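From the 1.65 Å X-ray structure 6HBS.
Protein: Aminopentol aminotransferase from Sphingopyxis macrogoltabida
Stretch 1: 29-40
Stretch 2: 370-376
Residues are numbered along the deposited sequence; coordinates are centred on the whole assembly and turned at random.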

# COMPACT_ATOMS: atom_id res chain seq x y z
N ARG A 29 6.73 19.89 8.49
CA ARG A 29 6.86 20.21 9.91
C ARG A 29 8.30 20.59 10.29
O ARG A 29 8.49 21.44 11.15
N LEU A 30 9.31 19.92 9.71
CA LEU A 30 10.72 20.11 10.06
C LEU A 30 11.46 20.99 9.04
O LEU A 30 12.68 21.05 9.11
N LEU A 31 10.74 21.64 8.11
CA LEU A 31 11.34 22.52 7.08
C LEU A 31 11.13 23.97 7.43
O LEU A 31 10.25 24.29 8.23
N PRO A 32 11.90 24.92 6.85
CA PRO A 32 11.57 26.34 7.01
C PRO A 32 10.12 26.62 6.63
O PRO A 32 9.52 25.93 5.80
N PRO A 33 9.49 27.65 7.23
CA PRO A 33 8.06 27.90 7.04
C PRO A 33 7.69 28.31 5.61
O PRO A 33 6.54 28.20 5.23
N GLU A 34 8.69 28.74 4.83
CA GLU A 34 8.50 29.14 3.44
C GLU A 34 8.13 27.95 2.54
O GLU A 34 7.62 28.15 1.45
N PHE A 35 8.47 26.73 2.96
CA PHE A 35 8.21 25.54 2.15
C PHE A 35 6.70 25.34 2.05
O PHE A 35 6.01 25.28 3.06
N PRO A 36 6.14 25.28 0.82
CA PRO A 36 4.73 24.93 0.63
C PRO A 36 4.44 23.45 0.96
O PRO A 36 5.24 22.56 0.64
N GLN A 37 3.30 23.22 1.62
CA GLN A 37 2.81 21.87 1.96
C GLN A 37 1.98 21.26 0.81
O GLN A 37 2.17 20.09 0.48
N PHE A 38 1.10 22.07 0.19
CA PHE A 38 0.11 21.63 -0.76
C PHE A 38 0.40 22.15 -2.17
O PHE A 38 0.67 23.32 -2.32
N PHE A 39 0.25 21.29 -3.17
CA PHE A 39 0.56 21.59 -4.57
C PHE A 39 -0.68 21.50 -5.46
O PHE A 39 -1.73 20.98 -5.04
N ARG A 40 -0.59 22.06 -6.67
CA ARG A 40 -1.73 22.08 -7.60
C ARG A 40 -1.45 21.19 -8.82
O ARG A 40 -2.36 20.52 -9.34
N VAL A 370 13.33 27.10 -7.11
CA VAL A 370 14.02 25.83 -7.02
C VAL A 370 13.62 25.19 -5.70
O VAL A 370 13.59 25.87 -4.69
N TYR A 371 13.27 23.90 -5.75
CA TYR A 371 12.97 23.13 -4.56
C TYR A 371 14.14 22.18 -4.31
O TYR A 371 14.27 21.17 -4.98
N VAL A 372 14.92 22.49 -3.28
CA VAL A 372 15.98 21.63 -2.78
C VAL A 372 15.75 21.41 -1.28
O VAL A 372 15.01 22.16 -0.62
N HIS A 373 16.39 20.38 -0.73
CA HIS A 373 16.04 19.88 0.58
C HIS A 373 17.25 19.94 1.49
O HIS A 373 18.31 19.44 1.13
N PRO A 374 17.13 20.56 2.69
CA PRO A 374 18.27 20.69 3.60
C PRO A 374 18.61 19.48 4.47
O PRO A 374 19.69 19.53 5.09
N TYR A 375 17.77 18.41 4.51
CA TYR A 375 18.13 17.23 5.36
C TYR A 375 17.93 15.86 4.68
O TYR A 375 18.45 14.86 5.17
N HIS A 376 17.23 15.81 3.55
CA HIS A 376 16.89 14.57 2.86
C HIS A 376 17.57 14.59 1.50
O HIS A 376 17.61 15.63 0.83

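The two stretches lie far apart in sequence and pack through side chains and two waters. No direct hydrogen bond crosses between them. Together they bury 414 Å² of surface.

Val370 opens stretch 2 on a short strand and makes no contact with stretch 1. Its chi1 is t.

Tyr371 has the largest covered area of the contact. Its CA-to-CB bond points sideways, but chi1 t brings the end of the side chain nearer to stretch 1. The ring receives Phe35 edge-to-face. The edge of Phe35 meets the face of Tyr371, with centroids 5.1 Å apart and planes at 80°. The closest atoms are Phe35 CD2 and Tyr371 CZ, at 3.5 Å. Phe39, chi1 m, points toward stretch 2 and offers its ring edge, with Phe39 CZ 4.1 Å from Tyr371 CE2. Leu31 CD1 lies 3.9 Å from Tyr371 OH. The hydroxyl also has a polar partner: water 2 sits 2.6 Å from Tyr371 OH and donates to Pro36 O, also at 2.6 Å. This water links the tyrosine to the backbone of stretch 1.

Val372, chi1 m, points away. Its backbone makes the contact instead: Val372 O lies 3.4 Å from Phe35 CZ, near the plane of the phenyl ring. Phe35, chi1 m, points toward stretch 2 and so reaches both Tyr371 and Val372. It is the last residue of a type I turn that starts at Pro32, closed by a hydrogen bond from Phe35 N to Pro32 O of 3.1 Å.

His373, chi1 t, starts sideways and its ring comes nearer. Leu31 CD2 sits over one face, 4.1 Å from the ring centroid, in a CH-pi contact. The ring is held locally, because Tyr375 N donates to His373 ND1 at 3.1 Å.

Pro374 points toward stretch 1, its ring in the C-gamma endo pucker. Its CD lies 3.6 Å from Leu31 CD2. Leu31, chi1 m and chi2 t, touches Tyr371, His373, Pro374 and Tyr375, passing over Val372.

Tyr375 points toward stretch 1 with chi1 p. Its CE2 lies 4.0 Å from Leu31 CD2 and 3.8 Å from Leu30 CB. Leu30 O approaches the ring edge, 3.7 Å from Tyr375 CE2. Leu30, chi1 m, also points toward stretch 2. Water 1 joins the pair: it accepts from Leu30 N at 2.8 Å and lies 3.0 Å from Tyr375 OH, hydrogen-bonded to both.

His376, chi1 t, is out of reach of stretch 1 and ends the stretch without touching it.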

# COMPACT_ATOMS: atom_id res chain seq x y z
CB ARG A 29 6.40 19.00 10.74
CG ARG A 29 6.54 19.19 12.24
CD ARG A 29 5.62 18.27 13.02
NE ARG A 29 5.13 18.97 14.20
CZ ARG A 29 5.77 19.04 15.37
NH1 ARG A 29 5.37 19.92 16.28
NH2 ARG A 29 6.78 18.23 15.64
CB LEU A 30 11.41 18.74 10.15
CG LEU A 30 10.88 17.80 11.24
CD1 LEU A 30 11.62 16.47 11.19
CD2 LEU A 30 11.00 18.45 12.61
CB LEU A 31 10.74 22.21 5.71
CG LEU A 31 11.20 20.90 5.08
CD1 LEU A 31 10.37 20.56 3.86
CD2 LEU A 31 12.68 20.96 4.73
CB PRO A 32 12.60 27.06 6.11
CG PRO A 32 13.78 26.09 6.08
CD PRO A 32 13.15 24.70 6.11
CB PRO A 33 7.77 29.02 8.06
CG PRO A 33 9.09 29.73 8.23
CD PRO A 33 10.11 28.61 8.16
CB GLU A 34 9.77 29.79 2.90
CG GLU A 34 10.10 31.11 3.58
CD GLU A 34 11.11 31.06 4.71
OE1 GLU A 34 11.25 30.00 5.36
OE2 GLU A 34 11.75 32.10 4.95
CB PHE A 35 8.94 24.31 2.70
CG PHE A 35 10.38 24.23 2.25
CD1 PHE A 35 11.37 24.94 2.90
CD2 PHE A 35 10.72 23.48 1.14
CE1 PHE A 35 12.69 24.89 2.46
CE2 PHE A 35 12.03 23.43 0.69
CZ PHE A 35 13.02 24.14 1.36
CB PRO A 36 4.50 25.19 -0.86
CG PRO A 36 5.85 24.96 -1.49
CD PRO A 36 6.84 25.46 -0.46
CB GLN A 37 1.97 21.91 3.23
CG GLN A 37 1.49 20.51 3.65
CD GLN A 37 2.59 19.55 3.99
OE1 GLN A 37 2.95 19.41 5.17
NE2 GLN A 37 3.14 18.87 2.99
CB PHE A 38 -1.27 22.09 -0.28
CG PHE A 38 -1.70 21.40 0.98
CD1 PHE A 38 -2.05 20.06 0.95
CD2 PHE A 38 -1.66 22.06 2.19
CE1 PHE A 38 -2.42 19.40 2.10
CE2 PHE A 38 -2.02 21.41 3.36
CZ PHE A 38 -2.41 20.08 3.30
CB PHE A 39 1.67 20.67 -5.07
CG PHE A 39 2.94 20.88 -4.31
CD1 PHE A 39 3.13 20.30 -3.06
CD2 PHE A 39 3.93 21.72 -4.81
CE1 PHE A 39 4.30 20.54 -2.35
CE2 PHE A 39 5.09 21.96 -4.09
CZ PHE A 39 5.28 21.37 -2.87
CB ARG A 40 -2.12 23.51 -7.98
CG ARG A 40 -3.56 23.59 -8.50
CD ARG A 40 -3.99 24.97 -8.98
NE ARG A 40 -3.43 25.23 -10.30
CZ ARG A 40 -3.96 24.82 -11.45
NH1 ARG A 40 -5.08 24.11 -11.45
NH2 ARG A 40 -3.37 25.13 -12.59
CB VAL A 370 15.54 26.03 -7.10
CG1 VAL A 370 16.33 24.81 -6.69
CG2 VAL A 370 15.95 26.52 -8.48
CB TYR A 371 11.65 22.36 -4.70
CG TYR A 371 11.05 21.84 -3.42
CD1 TYR A 371 11.68 20.85 -2.67
CD2 TYR A 371 9.83 22.32 -2.96
CE1 TYR A 371 11.11 20.37 -1.49
CE2 TYR A 371 9.24 21.84 -1.79
CZ TYR A 371 9.88 20.85 -1.06
OH TYR A 371 9.31 20.39 0.07
CB VAL A 372 17.37 22.25 -3.02
CG1 VAL A 372 17.75 22.23 -4.48
CG2 VAL A 372 17.48 23.65 -2.43
CB HIS A 373 15.49 18.45 0.48
CG HIS A 373 14.66 18.05 1.66
ND1 HIS A 373 15.16 17.98 2.95
CD2 HIS A 373 13.39 17.61 1.74
CE1 HIS A 373 14.20 17.60 3.77
NE2 HIS A 373 13.10 17.37 3.05
CB PRO A 374 17.81 21.84 4.51
CG PRO A 374 16.34 21.67 4.60
CD PRO A 374 15.94 21.26 3.20
CB TYR A 375 17.49 17.35 6.76
CG TYR A 375 16.00 17.18 6.85
CD1 TYR A 375 15.42 15.92 6.66
CD2 TYR A 375 15.17 18.24 7.15
CE1 TYR A 375 14.04 15.74 6.76
CE2 TYR A 375 13.80 18.07 7.23
CZ TYR A 375 13.23 16.82 7.06
OH TYR A 375 11.88 16.66 7.13
CB HIS A 376 15.37 14.42 2.70
CG HIS A 376 14.88 13.09 2.21
ND1 HIS A 376 15.10 12.64 0.92
CD2 HIS A 376 14.13 12.14 2.83
CE1 HIS A 376 14.54 11.45 0.76
NE2 HIS A 376 13.92 11.12 1.93
O HOH W 1 9.38 18.22 7.53
O HOH W 2 6.74 20.41 0.26